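Local atomic coordinates of putative fimbrium subunit Fim1C (Bacteroides uniformis, PDB entry 4K4K), a protein that is a putative component of the fimbrial tip, part of the filamentous surface appendages that mediate cell adhesion and biofilm formation. Residues G11-L15 with T74-P78; N100-V106 with T172-V178; I167-Q171 with A214-L218; A229-D233 with I255-V260; S236-S240 with S263-E267. All coordinates share one frame; numbering follows the deposited sequence. Where two conformers were deposited one is given.

Interaction 1. Residues G11-L15 with T74-P78; sequences GRVAL and TIYFP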
# COMPACT_ATOMS: atom_id res chain seq x y z
N GLY A 11 -28.99 18.04 -17.26
CA GLY A 11 -27.88 18.98 -17.46
C GLY A 11 -26.71 18.95 -16.50
O GLY A 11 -25.69 19.61 -16.75
N ARG A 12 -26.85 18.26 -15.36
CA ARG A 12 -25.78 18.22 -14.37
C ARG A 12 -24.64 17.33 -14.88
O ARG A 12 -24.89 16.33 -15.54
CB ARG A 12 -26.31 17.74 -13.02
CG ARG A 12 -27.42 18.67 -12.45
CD ARG A 12 -27.90 18.21 -11.09
NE ARG A 12 -28.47 16.86 -11.15
CZ ARG A 12 -28.46 15.98 -10.15
NH1 ARG A 12 -27.93 16.31 -8.98
NH2 ARG A 12 -28.98 14.78 -10.32
N VAL A 13 -23.38 17.72 -14.63
CA VAL A 13 -22.25 16.98 -15.15
C VAL A 13 -21.54 16.29 -14.00
O VAL A 13 -20.97 16.96 -13.15
CB VAL A 13 -21.29 17.88 -15.99
CG1 VAL A 13 -20.11 17.07 -16.50
CG2 VAL A 13 -22.03 18.54 -17.16
N ALA A 14 -21.59 14.95 -14.00
CA ALA A 14 -20.97 14.15 -12.98
C ALA A 14 -19.49 13.93 -13.27
O ALA A 14 -19.08 13.85 -14.43
CB ALA A 14 -21.68 12.82 -12.89
N LEU A 15 -18.72 13.74 -12.22
CA LEU A 15 -17.32 13.35 -12.35
C LEU A 15 -17.21 12.00 -13.10
O LEU A 15 -17.96 11.06 -12.79
CB LEU A 15 -16.72 13.21 -10.94
CG LEU A 15 -15.32 12.57 -10.86
CD1 LEU A 15 -14.26 13.49 -11.49
CD2 LEU A 15 -14.98 12.28 -9.40
N THR A 74 -22.41 10.72 -5.72
CA THR A 74 -21.95 11.33 -6.98
C THR A 74 -21.48 12.78 -6.79
O THR A 74 -22.17 13.63 -6.20
CB THR A 74 -23.05 11.25 -8.07
OG1 THR A 74 -23.47 9.91 -8.24
CG2 THR A 74 -22.56 11.75 -9.42
N ILE A 75 -20.28 13.04 -7.31
CA ILE A 75 -19.71 14.38 -7.34
C ILE A 75 -20.12 15.03 -8.65
O ILE A 75 -19.89 14.43 -9.73
CB ILE A 75 -18.17 14.35 -7.19
CG1 ILE A 75 -17.75 13.91 -5.78
CG2 ILE A 75 -17.58 15.76 -7.53
CD1 ILE A 75 -16.24 13.48 -5.72
N TYR A 76 -20.70 16.22 -8.57
CA TYR A 76 -21.08 17.00 -9.76
C TYR A 76 -20.24 18.23 -9.87
O TYR A 76 -19.99 18.90 -8.87
CB TYR A 76 -22.56 17.43 -9.71
CG TYR A 76 -23.51 16.26 -9.78
CD1 TYR A 76 -23.88 15.70 -11.00
CD2 TYR A 76 -24.00 15.67 -8.61
CE1 TYR A 76 -24.73 14.60 -11.07
CE2 TYR A 76 -24.83 14.56 -8.66
CZ TYR A 76 -25.22 14.04 -9.89
OH TYR A 76 -26.05 12.94 -9.91
N PHE A 77 -19.84 18.56 -11.12
CA PHE A 77 -19.06 19.78 -11.35
C PHE A 77 -19.91 21.03 -11.13
O PHE A 77 -21.12 20.97 -11.39
CB PHE A 77 -18.49 19.77 -12.76
CG PHE A 77 -17.23 18.94 -12.83
CD1 PHE A 77 -15.98 19.52 -12.60
CD2 PHE A 77 -17.28 17.59 -13.15
CE1 PHE A 77 -14.81 18.77 -12.69
CE2 PHE A 77 -16.11 16.82 -13.20
CZ PHE A 77 -14.88 17.42 -12.97
N PRO A 78 -19.29 22.15 -10.68
CA PRO A 78 -20.06 23.42 -10.55
C PRO A 78 -20.74 23.79 -11.88
O PRO A 78 -20.11 23.77 -12.95
CB PRO A 78 -18.99 24.45 -10.18
CG PRO A 78 -17.87 23.64 -9.56
CD PRO A 78 -17.87 22.34 -10.31
O HOH W 1 -23.02 20.21 -13.25
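The ring of Tyr76 is covered on both faces: the guanidinium of Arg12 lies flat against one, the CG2 methyl of Thr74 sits over the other, and each is displaced toward the rim. Arg12 CZ is 4.2 Å from the centroid of the Tyr76 ring, and with planes inclined by 25° the pair forms an offset stack that is also a cation-pi contact. A bend in the arginine chain (chi3 -60°) brings NH1 over the CE2 and CZ atoms. NH2 comes within 3.5 Å of Tyr76 OH, but the angle is too poor for a hydrogen bond, so the cation probably interacts mainly with the ring face. The ring of Phe77 is approached at its edge, where Val13 O lies in plane. This carbonyl also accepts from Phe77 N at 2.8 Å.

Ala14 and Tyr76 make a single beta bridge, completed by the bond from Leu15 N to Ile75 O at 2.8 Å. It ties the loop before strand 16-18 to the loop leading into strand 84-90 of this fimbrillin-like protein. A water extends the bridge, accepting from Val13 N and donating to Phe77 O. Beyond the bridge, Leu15 and Ile75 run side by side, CD2 of the leucine 4.1 Å from CD1 of the isoleucine, and both side chains pack on Ile40 and Phe86.

Interaction 2. Residues N100-V106 with T172-V178; sequences NVYTVDV and TAATYNV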
# COMPACT_ATOMS: atom_id res chain seq x y z
N ASN A 100 -9.74 14.80 7.97
CA ASN A 100 -9.46 13.97 6.78
C ASN A 100 -8.15 13.16 6.94
O ASN A 100 -7.33 13.10 6.01
CB ASN A 100 -9.40 14.89 5.55
CG ASN A 100 -10.75 15.52 5.34
OD1 ASN A 100 -11.78 14.84 5.44
ND2 ASN A 100 -10.79 16.84 5.17
N VAL A 101 -8.02 12.48 8.09
CA VAL A 101 -6.80 11.73 8.39
C VAL A 101 -7.08 10.23 8.41
O VAL A 101 -7.97 9.76 9.12
CB VAL A 101 -6.16 12.21 9.73
CG1 VAL A 101 -4.95 11.35 10.13
CG2 VAL A 101 -5.78 13.70 9.64
N TYR A 102 -6.27 9.51 7.64
CA TYR A 102 -6.25 8.05 7.55
C TYR A 102 -5.24 7.54 8.57
O TYR A 102 -4.07 7.96 8.54
CB TYR A 102 -5.89 7.63 6.12
CG TYR A 102 -5.94 6.14 5.89
CD1 TYR A 102 -4.90 5.32 6.33
CD2 TYR A 102 -7.01 5.55 5.22
CE1 TYR A 102 -4.92 3.95 6.10
CE2 TYR A 102 -7.03 4.17 4.97
CZ TYR A 102 -5.98 3.37 5.41
OH TYR A 102 -5.92 2.01 5.17
N THR A 103 -5.68 6.67 9.48
CA THR A 103 -4.80 6.11 10.52
C THR A 103 -4.34 4.73 10.05
O THR A 103 -5.17 3.90 9.70
CB THR A 103 -5.50 6.08 11.90
OG1 THR A 103 -6.75 5.41 11.76
CG2 THR A 103 -5.75 7.48 12.46
N VAL A 104 -3.02 4.55 9.94
CA VAL A 104 -2.39 3.32 9.48
C VAL A 104 -2.07 2.43 10.66
O VAL A 104 -1.45 2.91 11.62
CB VAL A 104 -1.06 3.63 8.69
CG1 VAL A 104 -0.32 2.36 8.28
CG2 VAL A 104 -1.29 4.53 7.47
N ASP A 105 -2.36 1.13 10.56
CA ASP A 105 -1.95 0.12 11.54
C ASP A 105 -1.51 -1.11 10.73
O ASP A 105 -2.32 -1.66 9.99
CB ASP A 105 -3.07 -0.21 12.56
CG ASP A 105 -2.68 -1.23 13.63
OD1 ASP A 105 -1.53 -1.75 13.59
OD2 ASP A 105 -3.54 -1.54 14.48
N VAL A 106 -0.21 -1.42 10.74
CA VAL A 106 0.32 -2.55 9.95
C VAL A 106 0.56 -3.78 10.87
O VAL A 106 1.23 -4.72 10.42
CB VAL A 106 1.58 -2.18 9.09
CG1 VAL A 106 1.24 -1.16 7.98
CG2 VAL A 106 2.74 -1.70 9.97
N THR A 172 4.45 0.41 14.03
CA THR A 172 3.26 -0.14 13.37
C THR A 172 2.15 0.90 13.14
O THR A 172 1.20 0.59 12.41
CB THR A 172 2.70 -1.31 14.19
OG1 THR A 172 2.35 -0.84 15.51
CG2 THR A 172 3.66 -2.52 14.26
N ALA A 173 2.28 2.12 13.69
CA ALA A 173 1.27 3.17 13.53
C ALA A 173 1.77 4.38 12.73
O ALA A 173 2.87 4.87 12.96
CB ALA A 173 0.80 3.64 14.91
N ALA A 174 0.93 4.87 11.83
CA ALA A 174 1.25 6.06 11.05
C ALA A 174 -0.04 6.81 10.70
O ALA A 174 -1.12 6.28 10.89
CB ALA A 174 2.03 5.70 9.77
N THR A 175 0.08 8.05 10.22
CA THR A 175 -1.03 8.87 9.78
C THR A 175 -0.77 9.39 8.39
O THR A 175 0.39 9.48 7.96
CB THR A 175 -1.32 10.06 10.74
OG1 THR A 175 -0.20 10.96 10.73
CG2 THR A 175 -1.63 9.59 12.19
N TYR A 176 -1.83 9.77 7.72
CA TYR A 176 -1.77 10.32 6.37
C TYR A 176 -2.96 11.20 6.17
O TYR A 176 -4.09 10.76 6.37
CB TYR A 176 -1.75 9.16 5.35
CG TYR A 176 -1.89 9.60 3.91
CD1 TYR A 176 -0.84 10.24 3.26
CD2 TYR A 176 -3.05 9.32 3.19
CE1 TYR A 176 -0.96 10.66 1.93
CE2 TYR A 176 -3.19 9.72 1.86
CZ TYR A 176 -2.14 10.40 1.23
OH TYR A 176 -2.27 10.79 -0.07
N ASN A 177 -2.72 12.45 5.77
CA ASN A 177 -3.84 13.35 5.48
C ASN A 177 -4.23 13.11 4.01
O ASN A 177 -3.44 13.37 3.10
CB ASN A 177 -3.49 14.80 5.78
CG ASN A 177 -4.70 15.70 5.61
OD1 ASN A 177 -5.31 15.76 4.54
ND2 ASN A 177 -5.14 16.32 6.70
N VAL A 178 -5.44 12.59 3.78
CA VAL A 178 -5.88 12.19 2.42
C VAL A 178 -6.10 13.39 1.47
O VAL A 178 -6.09 13.21 0.25
CB VAL A 178 -7.12 11.26 2.46
CG1 VAL A 178 -6.88 10.03 3.37
CG2 VAL A 178 -8.39 12.02 2.90
O HOH W 2 -0.17 -0.04 16.17
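Val101 has CG1 anti to its own nitrogen (chi1 175°), which carries this methyl to 3.9 Å from Thr175 CB, while CG2 turns toward Asn177 and stops 4.0 Å from its ND2. Val178 places CG1 anti to its carbonyl carbon (chi1 -54°), where it meets Tyr102 CB at 3.8 Å.

These contacts decorate an antiparallel pairing of strands 101-105 and 173-177, whose axes approach to 4.6 Å. Hydrogen-bonded pairs at Tyr102 with Tyr176 and Val104 with Ala174 interleave with non-hydrogen-bonded ones. Of the backbone bonds, the one from Val104 N to Ala174 O is the shortest at 2.7 Å; beyond the strand ends, Val178 N binds Asn100 O and Val106 N binds Thr172 O.

Val104 CB lies 3.9 Å from Ala174 CB on the buried side, together with Tyr102 and Tyr176, and Val104 also packs on Leu141 of strand 132-150. The other face is mixed, with Val101 and Ala173 among Thr103, Asp105, Thr175 and Asn177. The carboxylate of Asp105 is bound by Ser107 OG and the amide oxygen of Asn177 by the backbone of Val179 and Thr180. The chemistry therefore implies a ribbon joined by backbone bonds and sealed on one side by largely apolar groups, with two polar ends on the mixed side held by nearby loops.

Interaction 3. Residues I167-Q171 with A214-L218; sequences ISNQQ and AGMAL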
# COMPACT_ATOMS: atom_id res chain seq x y z
N ILE A 167 9.75 -9.93 10.81
CA ILE A 167 10.70 -8.81 10.81
C ILE A 167 10.59 -8.12 12.16
O ILE A 167 9.48 -7.91 12.67
CB ILE A 167 10.51 -7.84 9.60
CG1 ILE A 167 11.64 -6.79 9.54
CG2 ILE A 167 9.09 -7.22 9.53
CD1 ILE A 167 11.65 -5.88 8.24
N SER A 168 11.74 -7.80 12.77
CA SER A 168 11.81 -7.22 14.10
C SER A 168 11.83 -5.70 14.12
O SER A 168 12.10 -5.05 13.11
CB SER A 168 13.06 -7.73 14.82
OG SER A 168 14.22 -7.16 14.23
N ASN A 169 11.58 -5.16 15.32
CA ASN A 169 11.64 -3.76 15.73
C ASN A 169 10.96 -2.84 14.71
O ASN A 169 11.54 -1.90 14.15
CB ASN A 169 13.07 -3.35 16.01
CG ASN A 169 13.68 -4.25 17.09
OD1 ASN A 169 13.09 -4.49 18.15
ND2 ASN A 169 14.78 -4.90 16.76
N GLN A 170 9.70 -3.13 14.49
CA GLN A 170 8.88 -2.35 13.58
C GLN A 170 8.01 -1.37 14.30
O GLN A 170 7.37 -1.72 15.29
CB GLN A 170 7.96 -3.26 12.75
CG GLN A 170 8.68 -4.24 11.84
CD GLN A 170 9.52 -3.55 10.80
OE1 GLN A 170 10.76 -3.60 10.84
NE2 GLN A 170 8.87 -2.84 9.89
N GLN A 171 7.90 -0.16 13.73
CA GLN A 171 6.89 0.81 14.13
C GLN A 171 5.63 0.33 13.41
O GLN A 171 5.75 -0.17 12.28
CB GLN A 171 7.28 2.25 13.74
CG GLN A 171 8.41 2.82 14.61
CD GLN A 171 8.05 2.99 16.07
OE1 GLN A 171 6.88 3.16 16.45
NE2 GLN A 171 9.05 2.92 16.93
N ALA A 214 18.41 -0.07 10.63
CA ALA A 214 19.30 -0.55 11.71
C ALA A 214 18.48 -1.14 12.86
O ALA A 214 17.46 -0.57 13.25
CB ALA A 214 20.20 0.57 12.21
N GLY A 215 18.91 -2.29 13.34
CA GLY A 215 18.21 -3.00 14.40
C GLY A 215 17.14 -3.95 13.89
O GLY A 215 16.61 -4.74 14.67
N MSE A 216 16.80 -3.86 12.59
CA MSE A 216 15.77 -4.74 12.02
C MSE A 216 16.39 -6.02 11.50
O MSE A 216 17.37 -5.99 10.76
CB MSE A 216 14.99 -4.08 10.88
CG MSE A 216 14.22 -2.86 11.30
SE MSE A 216 13.48 -2.01 9.71
CE MSE A 216 12.62 -0.51 10.64
N ALA A 217 15.77 -7.13 11.84
CA ALA A 217 16.22 -8.42 11.36
C ALA A 217 15.07 -9.26 10.86
O ALA A 217 13.96 -9.18 11.40
CB ALA A 217 16.97 -9.16 12.48
N LEU A 218 15.33 -10.06 9.84
CA LEU A 218 14.39 -11.08 9.37
C LEU A 218 14.69 -12.36 10.12
O LEU A 218 15.86 -12.75 10.22
CB LEU A 218 14.50 -11.34 7.85
CG LEU A 218 14.15 -10.23 6.88
CD1 LEU A 218 14.27 -10.73 5.46
CD2 LEU A 218 12.71 -9.70 7.12
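Ser168 and Asn169 point two polar ends at two backbone groups of the opposing segment, Ala217 N and Gly215 O. The serine hydroxyl, placed between its own N and carbonyl carbon (chi1 70°), accepts from Ala217 N at 2.8 Å, and the Ser168 backbone N returns a bond to Ala217 O at 3.0 Å, so the residue grips the same alanine twice. Replacing it with an alanine here removes the hydroxyl and would probably leave Ala217 N without this acceptor, the backbone bond from Ser168 N remaining as the tie to Ala217. Next along, Asn169 ND2 donates to Gly215 O at 2.8 Å. The oxygen lies in the plane of the asparagine amide, but the nitrogen stands 36° above the carbonyl plane.

Here strand 164-177 pairs antiparallel with the start of strand 217-222, just before the chain turns a corner at Asn169; the serine and asparagine side chains prolong the pairing past the backbone ladder. Gly215 has a positive phi that disfavours any side chain.

On the inner side, Ile167 and Leu218 meet at a slant, CB of the isoleucine 3.8 Å from CD2 of the leucine. Met216, built as selenomethionine, stretches out straight beyond CG and runs at about a right angle to Gln170. Its CG lies 3.5 Å from Ser168 O, and its side chain, like that of Ile167, also packs on Phe243.

Interaction 4. Residues A229-D233 with I255-V260; sequences AFHWD and ISKAGV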
# COMPACT_ATOMS: atom_id res chain seq x y z
N ALA A 229 15.90 -21.32 14.24
CA ALA A 229 15.69 -19.96 13.74
C ALA A 229 17.00 -19.33 13.27
O ALA A 229 17.99 -19.34 13.99
CB ALA A 229 15.05 -19.10 14.81
N PHE A 230 16.98 -18.81 12.03
CA PHE A 230 18.06 -18.07 11.38
C PHE A 230 17.68 -16.60 11.40
O PHE A 230 16.51 -16.29 11.17
CB PHE A 230 18.25 -18.53 9.94
CG PHE A 230 18.66 -19.96 9.75
CD1 PHE A 230 20.00 -20.30 9.70
CD2 PHE A 230 17.72 -20.95 9.56
CE1 PHE A 230 20.39 -21.63 9.52
CE2 PHE A 230 18.11 -22.28 9.37
CZ PHE A 230 19.44 -22.60 9.34
N HIS A 231 18.65 -15.72 11.70
CA HIS A 231 18.44 -14.27 11.75
C HIS A 231 19.33 -13.57 10.75
O HIS A 231 20.49 -13.97 10.58
CB HIS A 231 18.69 -13.72 13.17
CG HIS A 231 18.02 -14.52 14.25
ND1 HIS A 231 16.71 -14.27 14.63
CD2 HIS A 231 18.48 -15.59 14.96
CE1 HIS A 231 16.42 -15.16 15.57
NE2 HIS A 231 17.45 -15.98 15.79
N TRP A 232 18.79 -12.56 10.06
CA TRP A 232 19.57 -11.82 9.07
C TRP A 232 19.28 -10.33 9.22
O TRP A 232 18.11 -9.94 9.29
CB TRP A 232 19.27 -12.32 7.65
CG TRP A 232 19.92 -11.50 6.57
CD1 TRP A 232 21.22 -11.55 6.15
CD2 TRP A 232 19.30 -10.45 5.82
NE1 TRP A 232 21.45 -10.61 5.17
CE2 TRP A 232 20.28 -9.91 4.95
CE3 TRP A 232 18.00 -9.91 5.79
CZ2 TRP A 232 20.00 -8.88 4.05
CZ3 TRP A 232 17.72 -8.89 4.89
CH2 TRP A 232 18.70 -8.39 4.03
N ASP A 233 20.34 -9.51 9.30
CA ASP A 233 20.19 -8.06 9.49
C ASP A 233 19.81 -7.36 8.18
O ASP A 233 20.57 -7.37 7.21
CB ASP A 233 21.45 -7.43 10.11
CG ASP A 233 21.40 -7.34 11.64
OD1 ASP A 233 20.30 -7.03 12.19
OD2 ASP A 233 22.45 -7.54 12.29
N ILE A 255 18.98 -20.55 2.06
CA ILE A 255 19.21 -21.13 3.38
C ILE A 255 20.08 -22.39 3.28
O ILE A 255 19.83 -23.29 2.48
CB ILE A 255 17.87 -21.41 4.11
CG1 ILE A 255 16.99 -20.13 4.17
CG2 ILE A 255 18.12 -22.02 5.51
CD1 ILE A 255 15.60 -20.32 4.88
N SER A 256 21.11 -22.43 4.15
CA SER A 256 22.02 -23.55 4.30
C SER A 256 22.08 -23.91 5.80
O SER A 256 21.63 -23.12 6.62
CB SER A 256 23.39 -23.18 3.74
OG SER A 256 24.19 -22.49 4.67
N LYS A 257 22.62 -25.08 6.15
CA LYS A 257 22.78 -25.45 7.56
C LYS A 257 23.75 -24.47 8.25
O LYS A 257 23.58 -24.16 9.42
CB LYS A 257 23.27 -26.89 7.70
CG LYS A 257 22.16 -27.92 7.53
CD LYS A 257 22.72 -29.34 7.74
CE LYS A 257 21.63 -30.39 7.76
NZ LYS A 257 22.18 -31.74 8.11
N ALA A 258 24.73 -23.94 7.50
CA ALA A 258 25.72 -23.00 8.00
C ALA A 258 25.15 -21.58 8.20
O ALA A 258 25.77 -20.77 8.88
CB ALA A 258 26.90 -22.95 7.04
N GLY A 259 23.99 -21.30 7.60
CA GLY A 259 23.36 -19.99 7.70
C GLY A 259 22.66 -19.52 6.45
O GLY A 259 22.53 -20.28 5.47
N VAL A 260 22.20 -18.26 6.46
CA VAL A 260 21.46 -17.71 5.34
C VAL A 260 22.30 -16.68 4.59
O VAL A 260 23.20 -16.06 5.16
CB VAL A 260 20.08 -17.10 5.73
CG1 VAL A 260 19.20 -18.11 6.45
CG2 VAL A 260 20.23 -15.84 6.56
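Phe230 and Val260 make the closest meeting of side chains, with CG1 of the valine 3.6 Å from CB of the phenylalanine. The ring itself is covered on one face by Ile255, whose CG2 methyl forms a CH-pi contact 4.2 Å from the ring centroid. Phe230 CE1 comes within 3.5 Å of Ser256 O, so the far end of the ring reaches the turn. The same CE1 atom lies 3.9 Å from Gly259 CA. Val260 has CG1 opposite its carbonyl carbon (chi1 -56°), which sends CG1 to Phe230 while CG2 goes to Trp232, 3.8 Å from its CB. An alanine in place of Phe230 removes the ring, and a gap would probably open beneath Ile255 CG2 and beside Gly259 CA, with Val260 CG1 keeping only its CB neighbour from this residue.

The pieces joined are strand 228-233 and the tip of the beta hairpin made by strands 247-256 and 259-268, which reverses in a type I turn from Ser256 to Gly259. The backbones stay 6.7 Å apart at their nearest CA atoms, those of Phe230 and Gly259, and apolar groups fill the interval.

A second shell holds the turn in shape. Gly259 O is gripped twice, by Ser256 N and by Ser256 OG, which arrive from opposite faces of its plane at 2.9 Å each. A CB on Gly259 would be pressed against the preceding carbonyl oxygen. Leu225 and Val222 also pack on the Phe230 side chain, while the Trp232 ring meets that of Tyr251.

Interaction 5. Residues S236-S240 with S263-E267; sequences SAAQS and SSKVE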
# COMPACT_ATOMS: atom_id res chain seq x y z
N SER A 236 22.20 -5.00 6.47
CA SER A 236 23.39 -5.53 5.81
C SER A 236 23.19 -5.62 4.28
O SER A 236 24.17 -5.75 3.55
CB SER A 236 23.79 -6.88 6.39
OG SER A 236 22.94 -7.93 5.95
N ALA A 237 21.93 -5.51 3.78
CA ALA A 237 21.65 -5.55 2.35
C ALA A 237 22.03 -4.22 1.71
O ALA A 237 21.85 -3.16 2.31
CB ALA A 237 20.19 -5.86 2.08
N ALA A 238 22.56 -4.29 0.47
CA ALA A 238 22.98 -3.12 -0.29
C ALA A 238 21.80 -2.23 -0.64
O ALA A 238 21.92 -1.01 -0.54
CB ALA A 238 23.69 -3.54 -1.56
N GLN A 239 20.65 -2.83 -0.99
CA GLN A 239 19.48 -2.07 -1.44
C GLN A 239 18.54 -1.60 -0.31
O GLN A 239 17.57 -0.90 -0.62
CB GLN A 239 18.66 -2.90 -2.46
CG GLN A 239 19.40 -3.33 -3.72
CD GLN A 239 20.23 -2.25 -4.37
OE1 GLN A 239 19.76 -1.14 -4.66
NE2 GLN A 239 21.49 -2.56 -4.60
N SER A 240 18.80 -1.96 0.97
CA SER A 240 17.87 -1.56 2.02
C SER A 240 18.52 -1.01 3.31
O SER A 240 18.27 -1.54 4.39
CB SER A 240 16.91 -2.71 2.36
OG SER A 240 17.56 -3.82 2.96
N SER A 263 20.19 -11.87 -1.39
CA SER A 263 20.39 -10.96 -2.51
C SER A 263 19.21 -10.02 -2.46
O SER A 263 18.10 -10.46 -2.14
CB SER A 263 20.50 -11.70 -3.84
OG SER A 263 19.29 -12.30 -4.27
N SER A 264 19.45 -8.73 -2.69
CA SER A 264 18.35 -7.78 -2.58
C SER A 264 18.21 -6.92 -3.82
O SER A 264 19.19 -6.64 -4.51
CB SER A 264 18.56 -6.89 -1.36
OG SER A 264 19.67 -6.03 -1.58
N LYS A 265 16.97 -6.47 -4.06
CA LYS A 265 16.63 -5.56 -5.16
C LYS A 265 15.59 -4.62 -4.64
O LYS A 265 14.75 -5.04 -3.83
CB LYS A 265 16.08 -6.32 -6.38
CG LYS A 265 17.12 -7.08 -7.20
CD LYS A 265 16.48 -8.08 -8.18
CE LYS A 265 16.03 -7.46 -9.48
NZ LYS A 265 15.37 -8.47 -10.37
N VAL A 266 15.61 -3.36 -5.11
CA VAL A 266 14.56 -2.40 -4.75
C VAL A 266 13.98 -1.93 -6.07
O VAL A 266 14.72 -1.73 -7.04
CB VAL A 266 15.01 -1.24 -3.81
CG1 VAL A 266 16.07 -0.35 -4.44
CG2 VAL A 266 13.81 -0.41 -3.34
N GLU A 267 12.65 -1.79 -6.12
CA GLU A 267 11.91 -1.38 -7.31
C GLU A 267 10.82 -0.41 -6.92
O GLU A 267 10.36 -0.46 -5.78
CB GLU A 267 11.27 -2.62 -7.97
CG GLU A 267 12.23 -3.62 -8.61
CD GLU A 267 11.61 -4.89 -9.16
OE1 GLU A 267 10.36 -5.01 -9.15
OE2 GLU A 267 12.38 -5.79 -9.57
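Gln239 and Lys265 mark the nearest backbone approach, CA to CA 5.8 Å, where the irregular segment 236-240 lies over strand 263-267 without pairing with it. The polar link runs from backbone to side chain: Gln239 N donates to Ser264 OG in a long, weak hydrogen bond of 3.4 Å, though a fairly straight one. The serine OG sits between its own backbone N and carbonyl carbon (chi1 69°), which turns it to the loop, and the CB methyl of Ala237 also touches this oxygen, at 3.7 Å from Ser264 OG.

Strand 259-268 is the second arm of a hairpin with strand 247-256, joined by backbone bonds of Ser263 with Thr252 and Lys265 with Leu250. Ser264 and Val266 project from it toward the loop, whereas Ser263 and Lys265 point the other way. The loop itself connects strand 228-233 to strand 247-256, so it doubles back over the hairpin to which it leads.

The Gln239 side chain comes down on the strand and crosses Val266 at a slant. With CG anti to its carbonyl carbon (chi1 -59°), Gln239 sets this atom 3.4 Å from Ser264 O. Gln239 CG is also 3.8 Å from Lys265 CA. The bend at chi2 (-45°) then carries the amide to Val266, with Gln239 OE1 3.8 Å from the CG1 methyl of the valine. That valine packs on Tyr249 as well. Next along the loop, Ser240 OG is hydrogen-bonded with Tyr251 OH, and its carbonyl oxygen accepts from Thr213 OG1.

Interaction 1 closes before the others open and stands apart: its centre is about 30 Å from that of interaction 2 and about 59 Å from that of interaction 4, on the opposite side of the chain's centre from interactions 3, 4 and 5. Interactions 2 and 3 cross along the chain and share strand 164-177, which pairs with strand 217-222 and then, beyond the corner at Asn169, with strand 101-105. Interactions 3 and 4 touch where Leu218 N meets Trp232 O, and interactions 4 and 5, their segments also alternating, share strand 259-268 and meet at Trp232 and Ala237. The last three centres lie about 15 to 17 Å apart, gathered at one end of an elongated, all-beta protein, with interaction 2 nearer its middle.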